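Local coordinates for glutamate--tRNA ligase (Elizabethkingia anophelis, PDB 6B1Z), which probably attaches glutamate to its cognate tRNA in an ATP-dependent reaction, as a class I aminoacyl-tRNA synthetase with an anticodon-binding domain, at residues Leu114-Pro119 with Lys158-Glu163; Glu141-Leu146 with Leu196-Leu201; Arg145-Ile150 with Glu154-Lys159. All blocks are in the same frame, centred on the assembly; numbering follows the deposited sequence.

Interaction 1: residues Leu114-Pro119 with Lys158-Glu163; sequences LAFDTP and KKLLEE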
loop_
_atom_site.group_PDB
_atom_site.type_symbol
_atom_site.label_atom_id
_atom_site.label_comp_id
_atom_site.label_asym_id
_atom_site.label_seq_id
_atom_site.Cartn_x
_atom_site.Cartn_y
_atom_site.Cartn_z
ATOM N N LEU A 114 -20.437 -18.778 -29.556
ATOM C CA LEU A 114 -19.363 -18.190 -30.353
ATOM C C LEU A 114 -19.813 -16.855 -30.933
ATOM O O LEU A 114 -20.950 -16.721 -31.394
ATOM C CB LEU A 114 -18.956 -19.126 -31.492
ATOM C CG LEU A 114 -18.797 -20.618 -31.167
ATOM C CD1 LEU A 114 -18.370 -21.378 -32.417
ATOM C CD2 LEU A 114 -17.822 -20.826 -30.032
ATOM N N ALA A 115 -18.920 -15.863 -30.916
ATOM C CA ALA A 115 -19.266 -14.538 -31.428
ATOM C C ALA A 115 -18.179 -14.055 -32.375
ATOM O O ALA A 115 -16.988 -14.138 -32.055
ATOM C CB ALA A 115 -19.480 -13.532 -30.289
ATOM N N PHE A 116 -18.598 -13.554 -33.535
ATOM C CA PHE A 116 -17.709 -13.234 -34.645
ATOM C C PHE A 116 -17.575 -11.736 -34.887
ATOM O O PHE A 116 -16.899 -11.333 -35.846
ATOM C CB PHE A 116 -18.202 -13.914 -35.931
ATOM C CG PHE A 116 -18.252 -15.419 -35.847
ATOM C CD1 PHE A 116 -19.436 -16.072 -35.531
ATOM C CD2 PHE A 116 -17.120 -16.177 -36.088
ATOM C CE1 PHE A 116 -19.479 -17.458 -35.447
ATOM C CE2 PHE A 116 -17.155 -17.567 -36.022
ATOM C CZ PHE A 116 -18.339 -18.205 -35.691
ATOM N N ASP A 117 -18.165 -10.902 -34.032
ATOM C CA ASP A 117 -18.193 -9.468 -34.297
ATOM C C ASP A 117 -16.786 -8.884 -34.294
ATOM O O ASP A 117 -15.964 -9.195 -33.427
ATOM C CB ASP A 117 -19.051 -8.760 -33.249
ATOM C CG ASP A 117 -20.315 -9.520 -32.932
ATOM O OD1 ASP A 117 -20.256 -10.407 -32.051
ATOM O OD2 ASP A 117 -21.349 -9.246 -33.575
ATOM N N THR A 118 -16.514 -8.037 -35.274
ATOM C CA THR A 118 -15.220 -7.371 -35.343
ATOM C C THR A 118 -15.224 -6.119 -34.471
ATOM O O THR A 118 -16.287 -5.620 -34.087
ATOM C CB THR A 118 -14.896 -6.989 -36.781
ATOM O OG1 THR A 118 -15.788 -5.957 -37.223
ATOM C CG2 THR A 118 -15.008 -8.198 -37.713
ATOM N N PRO A 119 -14.043 -5.588 -34.138
ATOM C CA PRO A 119 -14.015 -4.333 -33.363
ATOM C C PRO A 119 -14.744 -3.186 -34.042
ATOM O O PRO A 119 -15.398 -2.387 -33.359
ATOM C CB PRO A 119 -12.513 -4.059 -33.223
ATOM C CG PRO A 119 -11.905 -5.423 -33.217
ATOM C CD PRO A 119 -12.699 -6.182 -34.262
ATOM N N LYS A 158 -21.087 -22.632 -39.630
ATOM C CA LYS A 158 -20.230 -23.677 -40.184
ATOM C C LYS A 158 -19.290 -23.101 -41.234
ATOM O O LYS A 158 -18.083 -23.363 -41.221
ATOM C CB LYS A 158 -21.103 -24.785 -40.778
ATOM C CG LYS A 158 -20.356 -25.982 -41.340
ATOM C CD LYS A 158 -21.332 -26.934 -42.024
ATOM C CE LYS A 158 -20.689 -28.271 -42.358
ATOM N NZ LYS A 158 -19.571 -28.130 -43.327
ATOM N N LYS A 159 -19.835 -22.271 -42.124
ATOM C CA LYS A 159 -19.039 -21.617 -43.156
ATOM C C LYS A 159 -17.945 -20.752 -42.539
ATOM O O LYS A 159 -16.773 -20.842 -42.923
ATOM C CB LYS A 159 -19.971 -20.782 -44.037
ATOM C CG LYS A 159 -19.319 -19.993 -45.154
ATOM C CD LYS A 159 -20.335 -19.008 -45.710
ATOM C CE LYS A 159 -19.836 -18.304 -46.955
ATOM N NZ LYS A 159 -20.918 -17.478 -47.560
ATOM N N LEU A 160 -18.309 -19.921 -41.558
ATOM C CA LEU A 160 -17.329 -19.027 -40.948
ATOM C C LEU A 160 -16.197 -19.806 -40.292
ATOM O O LEU A 160 -15.033 -19.390 -40.351
ATOM C CB LEU A 160 -18.016 -18.114 -39.929
ATOM C CG LEU A 160 -19.025 -17.107 -40.491
ATOM C CD1 LEU A 160 -19.846 -16.450 -39.389
ATOM C CD2 LEU A 160 -18.307 -16.057 -41.332
ATOM N N LEU A 161 -16.510 -20.943 -39.668
ATOM C CA LEU A 161 -15.467 -21.714 -39.000
ATOM C C LEU A 161 -14.552 -22.396 -40.011
ATOM O O LEU A 161 -13.342 -22.510 -39.777
ATOM C CB LEU A 161 -16.092 -22.735 -38.049
ATOM C CG LEU A 161 -16.827 -22.139 -36.843
ATOM C CD1 LEU A 161 -17.473 -23.227 -36.006
ATOM C CD2 LEU A 161 -15.869 -21.307 -36.002
ATOM N N GLU A 162 -15.106 -22.849 -41.140
ATOM C CA GLU A 162 -14.266 -23.381 -42.210
ATOM C C GLU A 162 -13.291 -22.325 -42.713
ATOM O O GLU A 162 -12.131 -22.631 -43.011
ATOM C CB GLU A 162 -15.131 -23.886 -43.367
ATOM C CG GLU A 162 -15.983 -25.101 -43.046
ATOM C CD GLU A 162 -16.898 -25.482 -44.196
ATOM O OE1 GLU A 162 -16.671 -24.996 -45.324
ATOM O OE2 GLU A 162 -17.847 -26.264 -43.972
ATOM N N GLU A 163 -13.745 -21.075 -42.807
ATOM C CA GLU A 163 -12.915 -19.970 -43.270
ATOM C C GLU A 163 -11.948 -19.458 -42.209
ATOM O O GLU A 163 -11.236 -18.481 -42.471
ATOM C CB GLU A 163 -13.804 -18.822 -43.754
ATOM C CG GLU A 163 -14.642 -19.159 -44.981
ATOM C CD GLU A 163 -15.665 -18.089 -45.302
ATOM O OE1 GLU A 163 -15.780 -17.117 -44.525
ATOM O OE2 GLU A 163 -16.359 -18.218 -46.332
#
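F116 carries the contact, meeting two leucines of helix 154-162 with different parts of its ring. Over one face sits the CD1 methyl of L160, 4.0 Å from the ring centroid and only 12° off the normal, a CH-pi contact placed almost squarely over the middle. L161 comes to the rim instead: its CD2 lies in the ring plane, 4.0 Å from F116 CE2 and about equally near CZ. Consecutive helix residues thus hold the ring from above and from the edge. The other methyl of L161, CD1, reaches L114, whose CD1 stands 4.1 Å away, with the two side chains crossing at about a right angle. F116 reaches the helix because CG lies anti to its own carbonyl carbon (chi1 -61°), with CB directed at the helix.

Further out, the backbones of L114 and F116 are hydrogen-bonded to S149 and R147, A115 pairs with V168, and L114 also packs on I169. On the helix side, the carbonyl of L160 accepts from T165 OG1, and T165 touches F116 as well. Helix 154-162 thus packs against the end of strand 112-115 and the residue after it, at the edge of a three-stranded antiparallel sheet in the synthetase catalytic region.

Interaction 2: residues Glu141-Leu146 with Leu196-Leu201; sequences ETRNRL and LDDKVL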
loop_
_atom_site.group_PDB
_atom_site.type_symbol
_atom_site.label_atom_id
_atom_site.label_comp_id
_atom_site.label_asym_id
_atom_site.label_seq_id
_atom_site.Cartn_x
_atom_site.Cartn_y
_atom_site.Cartn_z
ATOM N N GLU A 141 -30.801 -8.700 -24.950
ATOM C CA GLU A 141 -31.541 -7.783 -25.815
ATOM C C GLU A 141 -30.879 -7.569 -27.169
ATOM O O GLU A 141 -31.582 -7.356 -28.169
ATOM C CB GLU A 141 -31.692 -6.434 -25.119
ATOM C CG GLU A 141 -32.675 -6.437 -23.962
ATOM C CD GLU A 141 -32.759 -5.081 -23.283
ATOM O OE1 GLU A 141 -31.726 -4.368 -23.227
ATOM O OE2 GLU A 141 -33.859 -4.731 -22.807
ATOM N N THR A 142 -29.545 -7.578 -27.224
ATOM C CA THR A 142 -28.818 -7.223 -28.438
ATOM C C THR A 142 -28.207 -8.415 -29.159
ATOM O O THR A 142 -27.795 -8.271 -30.316
ATOM C CB THR A 142 -27.692 -6.210 -28.135
ATOM O OG1 THR A 142 -26.772 -6.761 -27.177
ATOM C CG2 THR A 142 -28.250 -4.905 -27.564
ATOM N N ARG A 143 -28.118 -9.584 -28.514
ATOM C CA ARG A 143 -27.323 -10.632 -29.147
ATOM C C ARG A 143 -27.946 -11.101 -30.458
ATOM O O ARG A 143 -27.221 -11.501 -31.373
ATOM C CB ARG A 143 -27.097 -11.804 -28.185
ATOM C CG ARG A 143 -28.307 -12.649 -27.909
ATOM C CD ARG A 143 -27.908 -13.917 -27.141
ATOM N NE ARG A 143 -27.612 -13.676 -25.733
ATOM C CZ ARG A 143 -28.283 -14.227 -24.721
ATOM N NH1 ARG A 143 -29.310 -15.049 -24.967
ATOM N NH2 ARG A 143 -27.928 -13.964 -23.465
ATOM N N ASN A 144 -29.271 -11.005 -30.604
ATOM C CA ASN A 144 -29.874 -11.532 -31.820
ATOM C C ASN A 144 -29.695 -10.637 -33.037
ATOM O O ASN A 144 -29.983 -11.087 -34.152
ATOM C CB ASN A 144 -31.357 -11.820 -31.588
ATOM C CG ASN A 144 -31.566 -13.073 -30.766
ATOM O OD1 ASN A 144 -32.043 -13.015 -29.634
ATOM N ND2 ASN A 144 -31.186 -14.215 -31.327
ATOM N N ARG A 145 -29.211 -9.403 -32.891
ATOM C CA ARG A 145 -28.932 -8.584 -34.062
ATOM C C ARG A 145 -27.441 -8.407 -34.314
ATOM O O ARG A 145 -27.056 -7.619 -35.184
ATOM C CB ARG A 145 -29.625 -7.225 -33.961
ATOM C CG ARG A 145 -29.196 -6.306 -32.833
ATOM C CD ARG A 145 -30.073 -5.055 -32.916
ATOM N NE ARG A 145 -30.153 -4.280 -31.682
ATOM C CZ ARG A 145 -29.818 -2.996 -31.582
ATOM N NH1 ARG A 145 -29.371 -2.337 -32.646
ATOM N NH2 ARG A 145 -29.935 -2.370 -30.419
ATOM N N LEU A 146 -26.600 -9.143 -33.602
ATOM C CA LEU A 146 -25.170 -9.136 -33.848
ATOM C C LEU A 146 -24.799 -10.433 -34.574
ATOM O O LEU A 146 -25.671 -11.104 -35.148
ATOM C CB LEU A 146 -24.448 -8.914 -32.515
ATOM C CG LEU A 146 -24.658 -7.469 -32.029
ATOM C CD1 LEU A 146 -24.291 -7.306 -30.560
ATOM C CD2 LEU A 146 -23.871 -6.491 -32.901
ATOM N N LEU A 196 -27.295 -7.940 -16.651
ATOM C CA LEU A 196 -25.931 -8.415 -16.850
ATOM C C LEU A 196 -25.670 -8.684 -18.328
ATOM O O LEU A 196 -26.593 -8.785 -19.142
ATOM C CB LEU A 196 -25.689 -9.677 -16.018
ATOM C CG LEU A 196 -26.009 -9.544 -14.524
ATOM C CD1 LEU A 196 -25.821 -10.885 -13.829
ATOM C CD2 LEU A 196 -25.146 -8.439 -13.870
ATOM N N ASP A 197 -24.391 -8.819 -18.690
ATOM C CA ASP A 197 -23.963 -8.903 -20.081
ATOM C C ASP A 197 -23.379 -10.270 -20.403
ATOM O O ASP A 197 -22.944 -11.014 -19.509
ATOM C CB ASP A 197 -22.913 -7.834 -20.403
ATOM C CG ASP A 197 -23.377 -6.439 -20.065
ATOM O OD1 ASP A 197 -24.601 -6.226 -19.999
ATOM O OD2 ASP A 197 -22.516 -5.554 -19.873
ATOM N N ASP A 198 -23.340 -10.574 -21.704
ATOM C CA ASP A 198 -22.756 -11.808 -22.236
ATOM C C ASP A 198 -21.232 -11.652 -22.317
ATOM O O ASP A 198 -20.651 -11.512 -23.398
ATOM C CB ASP A 198 -23.310 -12.107 -23.629
ATOM C CG ASP A 198 -24.804 -12.463 -23.651
ATOM O OD1 ASP A 198 -25.421 -12.678 -22.593
ATOM O OD2 ASP A 198 -25.337 -12.522 -24.785
ATOM N N LYS A 199 -20.575 -11.688 -21.152
ATOM C CA LYS A 199 -19.165 -11.322 -21.100
ATOM C C LYS A 199 -18.314 -12.309 -21.885
ATOM O O LYS A 199 -18.599 -13.507 -21.948
ATOM C CB LYS A 199 -18.666 -11.253 -19.652
ATOM C CG LYS A 199 -19.259 -10.075 -18.853
ATOM C CD LYS A 199 -18.218 -9.430 -17.911
ATOM C CE LYS A 199 -18.716 -8.089 -17.341
ATOM N NZ LYS A 199 -18.964 -8.146 -15.861
ATOM N N VAL A 200 -17.227 -11.788 -22.457
ATOM C CA VAL A 200 -16.276 -12.639 -23.161
ATOM C C VAL A 200 -15.553 -13.524 -22.155
ATOM O O VAL A 200 -15.014 -13.037 -21.147
ATOM C CB VAL A 200 -15.274 -11.797 -23.958
ATOM C CG1 VAL A 200 -14.198 -12.708 -24.576
ATOM C CG2 VAL A 200 -15.973 -10.997 -25.043
ATOM N N LEU A 201 -15.531 -14.822 -22.440
ATOM C CA LEU A 201 -14.847 -15.829 -21.644
ATOM C C LEU A 201 -13.524 -16.245 -22.246
ATOM O O LEU A 201 -12.588 -16.525 -21.499
ATOM C CB LEU A 201 -15.708 -17.085 -21.487
ATOM C CG LEU A 201 -17.078 -16.845 -20.868
ATOM C CD1 LEU A 201 -17.851 -18.149 -20.808
ATOM C CD2 LEU A 201 -16.893 -16.247 -19.476
#
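R143 and D198 meet in a side-on, two-pronged salt bridge that makes up the whole direct contact between 141-146 and 196-201. R143 NE donates to D198 OD2 at 2.7 Å, while NH2 donates to D198 OD1 at 2.9 Å; both bonds are fairly straight. Each carboxylate oxygen receives its donor on the syn lone pair. The guanidinium and carboxylate planes differ by just 25°, and both oxygens lie close to the plane of the arginine group. R143 gets there by setting CG between its backbone N and carbonyl carbon (chi1 72°) and bending at chi3, which turns the NE/NH2 edge to the acid.

Further hydrogen bonds hold the pair: the M173 backbone serves both residues, its O accepting from R143 NH2 and its N donating to D198 OD1, and Y113 OH bonds D198 OD2. In the backbone, D198 centres an inverse gamma turn and is hydrogen-bonded to Y138, while its carbonyl accepts from R170 NH1.

With both residues buried, opposite charges probably compensate each other, and two bonds per carboxylate oxygen would favour an ionised aspartate. The paired prongs restrict rotation of both groups, tying the loop before helix 154-162 to the chain entering strand 200-202.

Interaction 3: residues Arg145-Ile150 with Glu154-Lys159; sequences RLRNSI and EEEVKK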
loop_
_atom_site.group_PDB
_atom_site.type_symbol
_atom_site.label_atom_id
_atom_site.label_comp_id
_atom_site.label_asym_id
_atom_site.label_seq_id
_atom_site.Cartn_x
_atom_site.Cartn_y
_atom_site.Cartn_z
ATOM N N ARG A 145 -29.211 -9.403 -32.891
ATOM C CA ARG A 145 -28.932 -8.584 -34.062
ATOM C C ARG A 145 -27.441 -8.407 -34.314
ATOM O O ARG A 145 -27.056 -7.619 -35.184
ATOM C CB ARG A 145 -29.625 -7.225 -33.961
ATOM C CG ARG A 145 -29.196 -6.306 -32.833
ATOM C CD ARG A 145 -30.073 -5.055 -32.916
ATOM N NE ARG A 145 -30.153 -4.280 -31.682
ATOM C CZ ARG A 145 -29.818 -2.996 -31.582
ATOM N NH1 ARG A 145 -29.371 -2.337 -32.646
ATOM N NH2 ARG A 145 -29.935 -2.370 -30.419
ATOM N N LEU A 146 -26.600 -9.143 -33.602
ATOM C CA LEU A 146 -25.170 -9.136 -33.848
ATOM C C LEU A 146 -24.799 -10.433 -34.574
ATOM O O LEU A 146 -25.671 -11.104 -35.148
ATOM C CB LEU A 146 -24.448 -8.914 -32.515
ATOM C CG LEU A 146 -24.658 -7.469 -32.029
ATOM C CD1 LEU A 146 -24.291 -7.306 -30.560
ATOM C CD2 LEU A 146 -23.871 -6.491 -32.901
ATOM N N ARG A 147 -23.512 -10.782 -34.590
ATOM C CA ARG A 147 -23.020 -11.882 -35.422
ATOM C C ARG A 147 -22.416 -12.958 -34.527
ATOM O O ARG A 147 -21.245 -12.879 -34.145
ATOM C CB ARG A 147 -22.018 -11.372 -36.455
ATOM C CG ARG A 147 -22.690 -10.530 -37.565
ATOM C CD ARG A 147 -21.713 -9.979 -38.628
ATOM N NE ARG A 147 -20.820 -11.006 -39.162
ATOM C CZ ARG A 147 -21.179 -11.931 -40.047
ATOM N NH1 ARG A 147 -22.425 -11.970 -40.505
ATOM N NH2 ARG A 147 -20.288 -12.819 -40.471
ATOM N N ASN A 148 -23.213 -13.975 -34.198
ATOM C CA ASN A 148 -22.786 -14.992 -33.248
ATOM C C ASN A 148 -23.546 -16.285 -33.547
ATOM O O ASN A 148 -24.411 -16.323 -34.423
ATOM C CB ASN A 148 -23.007 -14.497 -31.814
ATOM C CG ASN A 148 -24.441 -14.092 -31.571
ATOM O OD1 ASN A 148 -25.336 -14.930 -31.631
ATOM N ND2 ASN A 148 -24.672 -12.808 -31.315
ATOM N N SER A 149 -23.219 -17.353 -32.808
ATOM C CA SER A 149 -23.816 -18.652 -33.102
ATOM C C SER A 149 -25.258 -18.770 -32.623
ATOM O O SER A 149 -25.903 -19.784 -32.909
ATOM C CB SER A 149 -22.960 -19.789 -32.523
ATOM O OG SER A 149 -22.785 -19.663 -31.128
ATOM N N ILE A 150 -25.773 -17.774 -31.912
ATOM C CA ILE A 150 -27.198 -17.738 -31.605
ATOM C C ILE A 150 -27.982 -17.046 -32.714
ATOM O O ILE A 150 -29.060 -17.513 -33.097
ATOM C CB ILE A 150 -27.424 -17.058 -30.241
ATOM C CG1 ILE A 150 -26.870 -17.937 -29.116
ATOM C CG2 ILE A 150 -28.917 -16.760 -30.024
ATOM C CD1 ILE A 150 -26.771 -17.240 -27.793
ATOM N N GLU A 154 -27.110 -21.910 -38.645
ATOM C CA GLU A 154 -26.091 -22.922 -38.386
ATOM C C GLU A 154 -25.184 -23.144 -39.593
ATOM O O GLU A 154 -24.003 -23.478 -39.429
ATOM C CB GLU A 154 -26.753 -24.238 -37.971
ATOM N N GLU A 155 -25.707 -22.958 -40.807
ATOM C CA GLU A 155 -24.875 -23.136 -41.994
ATOM C C GLU A 155 -23.879 -21.995 -42.151
ATOM O O GLU A 155 -22.746 -22.212 -42.597
ATOM C CB GLU A 155 -25.750 -23.265 -43.242
ATOM C CG GLU A 155 -26.220 -24.687 -43.511
ATOM C CD GLU A 155 -25.071 -25.627 -43.839
ATOM O OE1 GLU A 155 -24.190 -25.237 -44.636
ATOM O OE2 GLU A 155 -25.043 -26.752 -43.293
ATOM N N GLU A 156 -24.275 -20.772 -41.787
ATOM C CA GLU A 156 -23.338 -19.657 -41.860
ATOM C C GLU A 156 -22.234 -19.797 -40.819
ATOM O O GLU A 156 -21.067 -19.508 -41.107
ATOM C CB GLU A 156 -24.071 -18.328 -41.694
ATOM C CG GLU A 156 -23.197 -17.128 -42.023
ATOM C CD GLU A 156 -23.953 -15.816 -41.994
ATOM O OE1 GLU A 156 -25.199 -15.844 -41.895
ATOM O OE2 GLU A 156 -23.295 -14.756 -42.069
ATOM N N VAL A 157 -22.577 -20.243 -39.608
ATOM C CA VAL A 157 -21.555 -20.479 -38.592
ATOM C C VAL A 157 -20.568 -21.536 -39.073
ATOM O O VAL A 157 -19.349 -21.378 -38.942
ATOM C CB VAL A 157 -22.202 -20.881 -37.255
ATOM C CG1 VAL A 157 -21.126 -21.197 -36.218
ATOM C CG2 VAL A 157 -23.116 -19.779 -36.764
ATOM N N LYS A 158 -21.087 -22.632 -39.630
ATOM C CA LYS A 158 -20.230 -23.677 -40.184
ATOM C C LYS A 158 -19.290 -23.101 -41.234
ATOM O O LYS A 158 -18.083 -23.363 -41.221
ATOM C CB LYS A 158 -21.103 -24.785 -40.778
ATOM C CG LYS A 158 -20.356 -25.982 -41.340
ATOM C CD LYS A 158 -21.332 -26.934 -42.024
ATOM C CE LYS A 158 -20.689 -28.271 -42.358
ATOM N NZ LYS A 158 -19.571 -28.130 -43.327
ATOM N N LYS A 159 -19.835 -22.271 -42.124
ATOM C CA LYS A 159 -19.039 -21.617 -43.156
ATOM C C LYS A 159 -17.945 -20.752 -42.539
ATOM O O LYS A 159 -16.773 -20.842 -42.923
ATOM C CB LYS A 159 -19.971 -20.782 -44.037
ATOM C CG LYS A 159 -19.319 -19.993 -45.154
ATOM C CD LYS A 159 -20.335 -19.008 -45.710
ATOM C CE LYS A 159 -19.836 -18.304 -46.955
ATOM N NZ LYS A 159 -20.918 -17.478 -47.560
#
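The guanidinium of R147 meets the carboxylate of E156 at its edge: E156 OE2 lies near the arginine plane, 3.3 Å from NH1, while NH2 is further off at 3.9 Å. The two planes are turned 45° against each other, and only one carboxylate oxygen, OE2, bonds to the guanidinium. The hydrogen bond within this salt bridge is weak, although its N-H...O angle of 160° is fairly straight. The setting is a loop-to-helix connection: after a short link the chain turns back and lays the start of helix 154-162 against 145-150, with an Asx turn at N148.

The side chains of R147 and E156 cross at about a right angle. E156 stretches out from the helix with CG anti to its backbone N (chi1 -169°) and stays extended beyond, whereas R147 bends at chi3 to bring its NH1 to the acid. The R147 side chain also touches E121 of helix 119-131.

Alongside this polar pair runs an apolar one. V157, on the next helix position, directs its CG2 methyl at the loop backbone, 3.9 Å from S149 CA, with S149 CB slightly further away. The hydroxyl of S149 serves another partner, L114 N, and this bond ties the loop to strand 112-115.

N148 points its CB away from the helix and shapes the turn. Its ND2 donates to the R143 carbonyl and bonds Y138 OH, while OD1 also takes the backbone N of S151. The Asx turn itself is closed by I150 N, which meets N148 OD1 at 2.9 Å in the carbonyl plane, on a lone pair.

Interaction 2 is the buried contact of the three, interaction 1 is partly buried, and interaction 3 lies at the surface. Chemistry follows place: a twofold charged grip inside, an apolar cluster around an aromatic ring at the sheet edge, and a salt bridge with one weak hydrogen bond beside a valine outside. Interactions 1 and 3, about 7 Å apart between centres, use successive parts of helix 154-162; loop 145-150 is bonded to 114-119, so strand end, loop and helix are joined. Interactions 2 and 3 start from the same loop. Interactions 1 and 2 reach the two outermost strands of one antiparallel sheet, 112-115 and 200-202.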